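Local coordinates for nucleotidyltransferase-like protein (Exiguobacterium sibiricum, PDB 3C18), which is of unproven function but probably transfers nucleotidyl groups, having a nucleotidyltransferase-like domain joined to a substrate-binding-like helical domain and a helix-turn-helix domain, at residues Glu72-Leu75 with Ser76-Ile80; Ala83-Arg86 with Ala87-Trp90; Arg138-Ser142 with Arg143-Tyr147; Ser197-Thr200 with Leu201-Ile205. All blocks are in the same frame, centred on the assembly; numbering follows the deposited sequence.

Interaction 1: Glu72-Leu75 with Ser76-Ile80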
loop_
_atom_site.group_PDB
_atom_site.type_symbol
_atom_site.label_atom_id
_atom_site.label_comp_id
_atom_site.label_asym_id
_atom_site.label_seq_id
_atom_site.Cartn_x
_atom_site.Cartn_y
_atom_site.Cartn_z
ATOM N N GLU A 72 -17.011 -2.715 12.449
ATOM C CA GLU A 72 -17.752 -1.607 11.849
ATOM C C GLU A 72 -16.874 -0.417 11.485
ATOM O O GLU A 72 -17.149 0.271 10.518
ATOM C CB GLU A 72 -18.870 -1.140 12.793
ATOM C CG GLU A 72 -19.718 -0.032 12.217
ATOM C CD GLU A 72 -20.846 0.400 13.143
ATOM O OE1 GLU A 72 -21.073 -0.274 14.153
ATOM O OE2 GLU A 72 -21.509 1.418 12.857
ATOM N N GLN A 73 -15.789 -0.238 12.223
ATOM C CA GLN A 73 -14.901 0.931 12.069
ATOM C C GLN A 73 -13.873 0.664 11.018
ATOM O O GLN A 73 -13.352 1.573 10.381
ATOM C CB GLN A 73 -14.194 1.275 13.385
ATOM C CG GLN A 73 -15.187 1.658 14.499
ATOM C CD GLN A 73 -14.510 2.115 15.792
ATOM O OE1 GLN A 73 -13.280 2.172 15.883
ATOM N NE2 GLN A 73 -15.325 2.432 16.806
ATOM N N VAL A 74 -13.584 -0.611 10.834
ATOM C CA VAL A 74 -12.672 -1.029 9.778
ATOM C C VAL A 74 -13.368 -0.913 8.411
ATOM O O VAL A 74 -12.779 -0.465 7.430
ATOM C CB VAL A 74 -12.159 -2.441 10.014
ATOM C CG1 VAL A 74 -11.398 -2.954 8.809
ATOM C CG2 VAL A 74 -11.261 -2.464 11.271
ATOM N N LEU A 75 -14.623 -1.319 8.370
ATOM C CA LEU A 75 -15.410 -1.258 7.152
ATOM C C LEU A 75 -15.628 0.204 6.771
ATOM O O LEU A 75 -15.558 0.619 5.606
ATOM C CB LEU A 75 -16.787 -1.922 7.338
ATOM C CG LEU A 75 -17.682 -1.910 6.092
ATOM C CD1 LEU A 75 -16.956 -2.537 4.889
ATOM C CD2 LEU A 75 -19.042 -2.559 6.351
ATOM N N SER A 76 -15.927 0.985 7.783
ATOM C CA SER A 76 -16.281 2.410 7.598
ATOM C C SER A 76 -15.126 3.093 6.895
ATOM O O SER A 76 -15.273 3.787 5.909
ATOM C CB SER A 76 -16.571 3.044 8.970
ATOM O OG SER A 76 -16.645 4.441 8.884
ATOM N N ARG A 77 -13.960 2.872 7.452
ATOM C CA ARG A 77 -12.720 3.393 6.903
ATOM C C ARG A 77 -12.477 2.930 5.477
ATOM O O ARG A 77 -12.052 3.710 4.658
ATOM C CB ARG A 77 -11.535 2.960 7.743
ATOM C CG ARG A 77 -10.230 3.496 7.233
ATOM C CD ARG A 77 -9.130 3.335 8.262
ATOM N NE ARG A 77 -7.851 3.673 7.663
ATOM C CZ ARG A 77 -7.241 2.931 6.747
ATOM N NH1 ARG A 77 -7.789 1.807 6.312
ATOM N NH2 ARG A 77 -6.092 3.329 6.244
ATOM N N TRP A 78 -12.740 1.662 5.191
ATOM C CA TRP A 78 -12.547 1.155 3.835
ATOM C C TRP A 78 -13.424 1.929 2.881
ATOM O O TRP A 78 -13.059 2.228 1.738
ATOM C CB TRP A 78 -12.949 -0.310 3.671
ATOM C CG TRP A 78 -11.991 -1.289 4.252
ATOM C CD1 TRP A 78 -10.691 -1.075 4.539
ATOM C CD2 TRP A 78 -12.245 -2.684 4.548
ATOM N NE1 TRP A 78 -10.123 -2.217 5.047
ATOM C CE2 TRP A 78 -11.043 -3.226 5.038
ATOM C CE3 TRP A 78 -13.367 -3.520 4.422
ATOM C CZ2 TRP A 78 -10.923 -4.566 5.442
ATOM C CZ3 TRP A 78 -13.254 -4.851 4.816
ATOM C CH2 TRP A 78 -12.030 -5.359 5.321
ATOM N N LEU A 79 -14.618 2.224 3.354
ATOM C CA LEU A 79 -15.628 2.843 2.490
ATOM C C LEU A 79 -15.285 4.328 2.328
ATOM O O LEU A 79 -15.474 4.910 1.269
ATOM C CB LEU A 79 -17.042 2.635 3.052
ATOM C CG LEU A 79 -17.580 1.203 3.099
ATOM C CD1 LEU A 79 -18.958 1.195 3.694
ATOM C CD2 LEU A 79 -17.603 0.565 1.703
ATOM N N ILE A 80 -14.738 4.911 3.392
ATOM C CA ILE A 80 -14.395 6.343 3.400
ATOM C C ILE A 80 -13.271 6.615 2.423
ATOM O O ILE A 80 -13.242 7.641 1.749
ATOM C CB ILE A 80 -13.982 6.832 4.807
ATOM C CG1 ILE A 80 -15.239 7.052 5.657
ATOM C CG2 ILE A 80 -13.191 8.134 4.731
ATOM C CD1 ILE A 80 -14.938 7.481 7.094
HETATM O O HOH W 1 -9.616 0.042 7.730
#

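Interaction 2: Ala83-Arg86 with Ala87-Trp90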
loop_
_atom_site.group_PDB
_atom_site.type_symbol
_atom_site.label_atom_id
_atom_site.label_comp_id
_atom_site.label_asym_id
_atom_site.label_seq_id
_atom_site.Cartn_x
_atom_site.Cartn_y
_atom_site.Cartn_z
ATOM N N ALA A 83 -11.103 1.980 -0.315
ATOM C CA ALA A 83 -9.951 1.085 -0.231
ATOM C C ALA A 83 -10.277 -0.380 -0.471
ATOM O O ALA A 83 -9.391 -1.221 -0.455
ATOM C CB ALA A 83 -9.264 1.252 1.133
ATOM N N ASN A 84 -11.545 -0.687 -0.718
ATOM C CA ASN A 84 -11.979 -2.102 -0.868
ATOM C C ASN A 84 -13.200 -2.240 -1.738
ATOM O O ASN A 84 -14.316 -2.207 -1.260
ATOM C CB ASN A 84 -12.253 -2.725 0.511
ATOM C CG ASN A 84 -12.418 -4.237 0.463
ATOM O OD1 ASN A 84 -12.777 -4.801 -0.558
ATOM N ND2 ASN A 84 -12.172 -4.894 1.584
ATOM N N ARG A 85 -12.954 -2.388 -3.029
ATOM C CA ARG A 85 -14.012 -2.393 -4.026
ATOM C C ARG A 85 -14.974 -3.551 -3.844
ATOM O O ARG A 85 -16.179 -3.419 -4.082
ATOM C CB ARG A 85 -13.429 -2.368 -5.456
ATOM C CG ARG A 85 -12.742 -0.992 -5.805
ATOM C CD ARG A 85 -13.656 0.246 -5.442
ATOM N NE ARG A 85 -14.791 0.342 -6.364
ATOM C CZ ARG A 85 -15.810 1.185 -6.231
ATOM N NH1 ARG A 85 -15.843 2.023 -5.214
ATOM N NH2 ARG A 85 -16.801 1.180 -7.111
ATOM N N ARG A 86 -14.444 -4.683 -3.422
ATOM C CA ARG A 86 -15.301 -5.872 -3.184
ATOM C C ARG A 86 -16.313 -5.580 -2.121
ATOM O O ARG A 86 -17.469 -5.926 -2.242
ATOM C CB ARG A 86 -14.536 -7.106 -2.719
ATOM C CG ARG A 86 -14.166 -8.012 -3.807
ATOM C CD ARG A 86 -14.003 -9.441 -3.296
ATOM N NE ARG A 86 -13.199 -9.503 -2.079
ATOM C CZ ARG A 86 -12.792 -10.616 -1.493
ATOM N NH1 ARG A 86 -13.098 -11.788 -2.024
ATOM N NH2 ARG A 86 -12.065 -10.551 -0.375
ATOM N N ALA A 87 -15.859 -4.925 -1.070
ATOM C CA ALA A 87 -16.745 -4.643 0.076
ATOM C C ALA A 87 -17.886 -3.739 -0.351
ATOM O O ALA A 87 -19.015 -3.915 0.089
ATOM C CB ALA A 87 -15.986 -4.045 1.241
ATOM N N VAL A 88 -17.591 -2.786 -1.223
ATOM C CA VAL A 88 -18.632 -1.871 -1.709
ATOM C C VAL A 88 -19.691 -2.714 -2.396
ATOM O O VAL A 88 -20.881 -2.557 -2.155
ATOM C CB VAL A 88 -18.105 -0.777 -2.681
ATOM C CG1 VAL A 88 -19.264 -0.068 -3.368
ATOM C CG2 VAL A 88 -17.223 0.213 -1.951
ATOM N N HIS A 89 -19.215 -3.655 -3.195
ATOM C CA HIS A 89 -20.074 -4.551 -3.980
ATOM C C HIS A 89 -20.902 -5.423 -3.065
ATOM O O HIS A 89 -22.095 -5.629 -3.285
ATOM C CB HIS A 89 -19.234 -5.467 -4.886
ATOM C CG HIS A 89 -20.043 -6.276 -5.849
ATOM N ND1 HIS A 89 -19.818 -6.257 -7.207
ATOM C CD2 HIS A 89 -21.097 -7.107 -5.656
ATOM C CE1 HIS A 89 -20.695 -7.043 -7.812
ATOM N NE2 HIS A 89 -21.483 -7.572 -6.894
ATOM N N TRP A 90 -20.257 -5.923 -2.017
ATOM C CA TRP A 90 -20.932 -6.800 -1.091
ATOM C C TRP A 90 -22.100 -6.087 -0.428
ATOM O O TRP A 90 -23.192 -6.637 -0.301
ATOM C CB TRP A 90 -20.004 -7.303 0.022
ATOM C CG TRP A 90 -18.968 -8.258 -0.425
ATOM C CD1 TRP A 90 -18.996 -9.015 -1.553
ATOM C CD2 TRP A 90 -17.773 -8.614 0.270
ATOM N NE1 TRP A 90 -17.891 -9.791 -1.628
ATOM C CE2 TRP A 90 -17.110 -9.564 -0.521
ATOM C CE3 TRP A 90 -17.196 -8.214 1.475
ATOM C CZ2 TRP A 90 -15.886 -10.134 -0.145
ATOM C CZ3 TRP A 90 -15.967 -8.767 1.839
ATOM C CH2 TRP A 90 -15.341 -9.730 1.042
#

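Interaction 3: Arg138-Ser142 with Arg143-Tyr147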
loop_
_atom_site.group_PDB
_atom_site.type_symbol
_atom_site.label_atom_id
_atom_site.label_comp_id
_atom_site.label_asym_id
_atom_site.label_seq_id
_atom_site.Cartn_x
_atom_site.Cartn_y
_atom_site.Cartn_z
ATOM N N ARG A 138 11.275 11.310 -12.410
ATOM C CA ARG A 138 12.123 12.389 -12.903
ATOM C C ARG A 138 13.547 12.160 -12.459
ATOM O O ARG A 138 14.514 12.298 -13.215
ATOM C CB ARG A 138 11.562 13.717 -12.403
ATOM C CG ARG A 138 12.332 14.904 -12.898
ATOM C CD ARG A 138 11.679 16.187 -12.449
ATOM N NE ARG A 138 11.583 16.229 -10.998
ATOM C CZ ARG A 138 10.925 17.167 -10.331
ATOM N NH1 ARG A 138 10.310 18.146 -11.004
ATOM N NH2 ARG A 138 10.871 17.118 -9.006
ATOM N N ASN A 139 13.679 11.760 -11.217
ATOM C CA ASN A 139 14.979 11.480 -10.650
ATOM C C ASN A 139 15.646 10.319 -11.387
ATOM O O ASN A 139 16.790 10.403 -11.801
ATOM C CB ASN A 139 14.862 11.217 -9.143
ATOM C CG ASN A 139 16.213 10.844 -8.499
ATOM O OD1 ASN A 139 16.481 9.661 -8.227
ATOM N ND2 ASN A 139 17.074 11.845 -8.284
ATOM N N LEU A 140 14.900 9.248 -11.614
ATOM C CA LEU A 140 15.461 8.059 -12.268
ATOM C C LEU A 140 15.840 8.357 -13.696
ATOM O O LEU A 140 16.829 7.870 -14.228
ATOM C CB LEU A 140 14.479 6.878 -12.211
ATOM C CG LEU A 140 14.285 6.311 -10.778
ATOM C CD1 LEU A 140 12.928 5.621 -10.628
ATOM C CD2 LEU A 140 15.430 5.368 -10.444
ATOM N N PHE A 141 15.020 9.163 -14.335
ATOM C CA PHE A 141 15.382 9.617 -15.687
ATOM C C PHE A 141 16.695 10.422 -15.661
ATOM O O PHE A 141 17.538 10.280 -16.514
ATOM C CB PHE A 141 14.301 10.497 -16.262
ATOM C CG PHE A 141 14.589 10.940 -17.651
ATOM C CD1 PHE A 141 15.348 12.100 -17.880
ATOM C CD2 PHE A 141 14.118 10.220 -18.729
ATOM C CE1 PHE A 141 15.630 12.528 -19.178
ATOM C CE2 PHE A 141 14.381 10.636 -20.013
ATOM C CZ PHE A 141 15.155 11.775 -20.249
ATOM N N SER A 142 16.861 11.247 -14.637
ATOM C CA SER A 142 18.053 12.117 -14.563
ATOM C C SER A 142 19.323 11.289 -14.429
ATOM O O SER A 142 20.403 11.674 -14.853
ATOM C CB SER A 142 17.938 13.124 -13.397
ATOM O OG SER A 142 18.299 12.563 -12.138
ATOM N N ARG A 143 19.156 10.108 -13.871
ATOM C CA ARG A 143 20.285 9.227 -13.530
ATOM C C ARG A 143 20.514 8.193 -14.608
ATOM O O ARG A 143 21.400 7.353 -14.495
ATOM C CB ARG A 143 20.045 8.546 -12.177
ATOM C CG ARG A 143 20.143 9.474 -10.989
ATOM C CD ARG A 143 19.526 8.850 -9.736
ATOM N NE ARG A 143 19.908 7.441 -9.599
ATOM C CZ ARG A 143 19.431 6.605 -8.671
ATOM N NH1 ARG A 143 18.534 7.019 -7.776
ATOM N NH2 ARG A 143 19.854 5.346 -8.642
ATOM N N GLY A 144 19.734 8.271 -15.669
ATOM C CA GLY A 144 19.900 7.354 -16.802
ATOM C C GLY A 144 19.294 5.978 -16.599
ATOM O O GLY A 144 19.521 5.053 -17.392
ATOM N N ASN A 145 18.494 5.846 -15.550
ATOM C CA ASN A 145 17.782 4.563 -15.263
ATOM C C ASN A 145 16.406 4.542 -15.916
ATOM O O ASN A 145 15.423 4.708 -15.273
ATOM C CB ASN A 145 17.612 4.362 -13.757
ATOM C CG ASN A 145 18.921 4.373 -13.000
ATOM O OD1 ASN A 145 19.032 5.004 -11.962
ATOM N ND2 ASN A 145 19.913 3.673 -13.518
ATOM N N TYR A 146 16.368 4.287 -17.204
ATOM C CA TYR A 146 15.165 4.513 -18.020
ATOM C C TYR A 146 14.068 3.475 -17.795
ATOM O O TYR A 146 12.902 3.811 -17.802
ATOM C CB TYR A 146 15.513 4.602 -19.505
ATOM C CG TYR A 146 16.527 5.717 -19.765
ATOM C CD1 TYR A 146 16.216 7.026 -19.443
ATOM C CD2 TYR A 146 17.786 5.448 -20.291
ATOM C CE1 TYR A 146 17.108 8.041 -19.643
ATOM C CE2 TYR A 146 18.697 6.461 -20.494
ATOM C CZ TYR A 146 18.346 7.761 -20.152
ATOM O OH TYR A 146 19.221 8.794 -20.322
ATOM N N TYR A 147 14.445 2.216 -17.615
ATOM C CA TYR A 147 13.422 1.154 -17.437
ATOM C C TYR A 147 12.688 1.350 -16.133
ATOM O O TYR A 147 11.489 1.151 -16.024
ATOM C CB TYR A 147 14.038 -0.225 -17.494
ATOM C CG TYR A 147 14.346 -0.630 -18.902
ATOM C CD1 TYR A 147 13.333 -0.951 -19.778
ATOM C CD2 TYR A 147 15.636 -0.672 -19.362
ATOM C CE1 TYR A 147 13.602 -1.318 -21.090
ATOM C CE2 TYR A 147 15.917 -1.045 -20.667
ATOM C CZ TYR A 147 14.900 -1.370 -21.524
ATOM O OH TYR A 147 15.184 -1.739 -22.824
HETATM O O HOH W 2 18.995 10.785 -18.850
#

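Interaction 4: Ser197-Thr200 with Leu201-Ile205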
loop_
_atom_site.group_PDB
_atom_site.type_symbol
_atom_site.label_atom_id
_atom_site.label_comp_id
_atom_site.label_asym_id
_atom_site.label_seq_id
_atom_site.Cartn_x
_atom_site.Cartn_y
_atom_site.Cartn_z
ATOM N N SER A 197 3.621 5.010 -28.354
ATOM C CA SER A 197 4.744 5.827 -28.808
ATOM C C SER A 197 5.630 5.013 -29.700
ATOM O O SER A 197 5.794 3.805 -29.497
ATOM C CB SER A 197 5.595 6.323 -27.617
ATOM O OG SER A 197 6.650 7.168 -28.050
ATOM N N GLU A 198 6.193 5.691 -30.685
ATOM C CA GLU A 198 7.200 5.106 -31.551
ATOM C C GLU A 198 8.515 5.849 -31.364
ATOM O O GLU A 198 9.448 5.691 -32.145
ATOM C CB GLU A 198 6.767 5.169 -33.017
ATOM C CG GLU A 198 5.843 4.044 -33.429
ATOM C CD GLU A 198 5.501 4.099 -34.913
ATOM O OE1 GLU A 198 5.212 5.213 -35.414
ATOM O OE2 GLU A 198 5.517 3.032 -35.578
ATOM N N GLU A 199 8.564 6.703 -30.351
ATOM C CA GLU A 199 9.807 7.419 -30.031
ATOM C C GLU A 199 10.722 6.438 -29.309
ATOM O O GLU A 199 10.330 5.311 -29.020
ATOM C CB GLU A 199 9.588 8.652 -29.133
ATOM C CG GLU A 199 8.568 9.652 -29.614
ATOM C CD GLU A 199 9.115 10.668 -30.583
ATOM O OE1 GLU A 199 10.044 10.343 -31.345
ATOM O OE2 GLU A 199 8.605 11.809 -30.583
ATOM N N THR A 200 11.931 6.898 -29.003
ATOM C CA THR A 200 12.874 6.105 -28.226
ATOM C C THR A 200 12.344 6.019 -26.803
ATOM O O THR A 200 11.457 6.753 -26.408
ATOM C CB THR A 200 14.299 6.702 -28.219
ATOM O OG1 THR A 200 14.300 7.949 -27.539
ATOM C CG2 THR A 200 14.844 6.915 -29.621
ATOM N N LEU A 201 12.876 5.081 -26.042
ATOM C CA LEU A 201 12.467 4.916 -24.656
ATOM C C LEU A 201 12.652 6.242 -23.926
ATOM O O LEU A 201 11.759 6.739 -23.205
ATOM C CB LEU A 201 13.263 3.762 -23.995
ATOM C CG LEU A 201 12.915 3.528 -22.530
ATOM C CD1 LEU A 201 11.446 3.149 -22.381
ATOM C CD2 LEU A 201 13.826 2.480 -21.903
ATOM N N GLU A 202 13.821 6.831 -24.127
ATOM C CA GLU A 202 14.191 8.056 -23.430
ATOM C C GLU A 202 13.219 9.167 -23.779
ATOM O O GLU A 202 12.737 9.891 -22.920
ATOM C CB GLU A 202 15.626 8.513 -23.779
ATOM C CG GLU A 202 16.701 7.585 -23.295
ATOM C CD GLU A 202 17.077 6.506 -24.332
ATOM O OE1 GLU A 202 16.262 6.238 -25.229
ATOM O OE2 GLU A 202 18.177 5.915 -24.241
ATOM N N GLN A 203 12.960 9.309 -25.067
ATOM C CA GLN A 203 12.120 10.388 -25.530
ATOM C C GLN A 203 10.701 10.222 -25.015
ATOM O O GLN A 203 10.096 11.186 -24.540
ATOM C CB GLN A 203 12.136 10.488 -27.047
ATOM C CG GLN A 203 11.411 11.704 -27.547
ATOM C CD GLN A 203 12.122 12.995 -27.186
ATOM O OE1 GLN A 203 13.317 13.141 -27.431
ATOM N NE2 GLN A 203 11.387 13.949 -26.619
ATOM N N ARG A 204 10.176 9.008 -25.065
ATOM C CA ARG A 204 8.755 8.835 -24.669
ATOM C C ARG A 204 8.598 9.133 -23.166
ATOM O O ARG A 204 7.620 9.732 -22.734
ATOM C CB ARG A 204 8.204 7.479 -25.048
ATOM C CG ARG A 204 8.790 6.369 -24.223
ATOM C CD ARG A 204 8.232 5.019 -24.656
ATOM N NE ARG A 204 8.577 4.717 -26.029
ATOM C CZ ARG A 204 8.144 3.653 -26.662
ATOM N NH1 ARG A 204 7.337 2.812 -26.044
ATOM N NH2 ARG A 204 8.503 3.437 -27.911
ATOM N N ILE A 205 9.590 8.742 -22.388
ATOM C CA ILE A 205 9.561 9.010 -20.944
ATOM C C ILE A 205 9.658 10.495 -20.686
ATOM O O ILE A 205 9.024 11.047 -19.812
ATOM C CB ILE A 205 10.746 8.293 -20.172
ATOM C CG1 ILE A 205 10.643 6.775 -20.268
ATOM C CG2 ILE A 205 10.784 8.707 -18.723
ATOM C CD1 ILE A 205 11.923 6.069 -19.839
HETATM O O HOH W 3 5.058 2.078 -27.787
#

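Interaction 1: Glu72-Leu75 with Ser76-Ile80
Val74 and Trp78, one helical turn apart, run side by side in the same direction, and the valine rests on the flat of the indole. Its CG1 stands over the six-membered ring of Trp78, 4.1 Å from the centroid and 27° off the ring normal, a CH-pi contact. That branch gets there because it lies anti to the backbone N of Val74 (chi1 171°). The carbonyl of Val74 also overlies the indole, with O 3.4 Å above the ring plane toward its rim. The same oxygen accepts from Trp78 N at 3.1 Å and from a water at 3.2 Å, and the water in turn accepts from Arg77 NH1. NE of Arg77 is turned outward to a salt bridge with Glu251.

Leu75 meets Trp78 at about a right angle, CD1 lying 3.8 Å from CE3 of the indole. Leu75 also crosses Leu79 at a slant, its CG 4.1 Å from Leu79 CD1, and the backbone bond from Leu79 N to Leu75 O joins the same two residues. The two leucines face the neighbouring elements: Leu75 touches Ile45 of strand 40-46, both leucines reach Leu107 of helix 103-110, and Ala87 and Val88 of helix 85-93 close in alongside.

Interaction 2: Ala83-Arg86 with Ala87-Trp90
Asn84 reaches forward to Ala87 and makes the polar part of the contact. Its OD1 accepts from Ala87 N at 3.1 Å with a fairly straight N-H (154°), although the donor sits well above the plane of the amide rather than in it. With CG anti to the backbone N (chi1 -168°), the amide is brought up to the N-H groups of the first turn. Asn84 O takes weak bonds from Ala87 N and Val88 N, and farther along the backbone bond from Trp90 N to Arg86 O is short, 2.8 Å.

The contact of a flat cation with a ring comes from Arg86 and Trp90. CZ2 of Trp90 stands 3.3 Å above the centre of the Arg86 guanidinium plane, but the two planes are 47° apart, so the groups are inclined and not stacked. Arg86 NE lies 3.4 Å from that same CZ2. The guanidinium is anchored from outside by a salt bridge to Asp36, while Trp90 NE1 donates to Leu34 O.

In van der Waals contact, Ala87 CB lies 3.7 Å from Asn84 CG, and the methyl Val88 CG2 lies 4.0 Å from the charged Arg85 NH1, whose hydrogen bond goes to Asn82. Ala87 and Val88 also face helix 72-81.

Together, a side-chain acceptor on the residue before helix 85-93 and a backbone N-H three residues on form a classic asparagine N-cap.

Interaction 3: Arg138-Ser142 with Arg143-Tyr147
Asn139 O is gripped by two donors at the end of helix 116-142. Ser142 OG gives the shorter bond, 2.7 Å, lying in the carbonyl plane on a lone pair; Arg143 N adds a weak one at 3.2 Å. The serine hydroxyl reaches that oxygen because chi1 of 82° folds OG back over the last turn. The amide of the same Asn139 also receives a weak bond: Arg143 NH1 donates to OD1 at 3.4 Å, with OD1 at the guanidinium edge and the amide plane turned 72° from the guanidinium plane.

Beyond the turn Tyr146 points the edge of its ring at the face of Phe141. The pair is offset edge-to-face, centroids 5.4 Å apart and planes at 68°, and Tyr146 CE1 lies 3.8 Å from Phe141 CE2. A water bridges the two residues, donating to Phe141 O and lying 2.5 Å from Tyr146 OH. The aromatic pair leans on helix 201-218, while Leu140 and Asn145 pack against Val175 of the second subunit.

Gly144, with positive phi, turns the chain out of the helix; its N donates to Phe141 O, and Asn145 N bonds to Leu140 O at 2.9 Å. The positive phi and the bonds back into the last turn identify a Schellman motif, here leading straight into helix 146-167.

Interaction 4: Ser197-Thr200 with Leu201-Ile205
Thr200 and Arg204 dominate this helix start, an N-cap preceded by an ST turn. Thr200 stands immediately before helix 201-218, and its OG1 accepts from Gln203 N at 3.1 Å over a fairly straight N-H. A chi1 of 66° sets the hydroxyl between the backbone N and the carbonyl carbon, facing that N-H. Gln203 CB touches the same oxygen, 3.4 Å from OG1. The threonine carbonyl is used as well: Arg204 N donates to Thr200 O at 2.9 Å, a backbone bond of the first turn.

Arg204 bends back over the loop. Its chi1 of 70° tucks CG between its own backbone N and C, and a further bend at chi3 carries the guanidinium alongside the chain before the helix. There NH2 gives Glu199 O a bond that is nearly straight, 172° at 2.8 Å, with the oxygen almost in the guanidinium plane. The bond thus ties the buried arginine to the loop before the helix, and from the other subunit Leu195 O takes a weak bond from NH1 while Leu196 packs against the arginine.

Glu199 and Gln203 run side by side, their CB atoms 3.8 Å apart, the carboxylate and amide planes inclined to each other. Ser197 lies over one face of the guanidinium, its CB 3.7 Å above the centre. The ST turn is closed at the serine hydroxyl, where Glu199 N donates to Ser197 OG at 3.0 Å.

Overall arrangement
From the N terminus, interaction 1 spans one helix, 72-81, and interaction 2 caps the next, 85-93. The two follow in series and touch: Trp78 O probably bonds to Ala83 N across the short link, and Leu79 packs on Val88, so both helices lie together in the nucleotidyltransferase-like part. Far along the chain, interaction 3 ends helix 116-142 and turns into helix 146-167, and interaction 4 starts helix 201-218. These also touch, with Phe141 and Tyr146 meeting Leu201, Glu202 and Ile205. None nests or crosses, each being local. The two pairs stand apart, with the centres of interactions 1 and 3 about 39 Å apart, and interactions 3 and 4 border the second subunit.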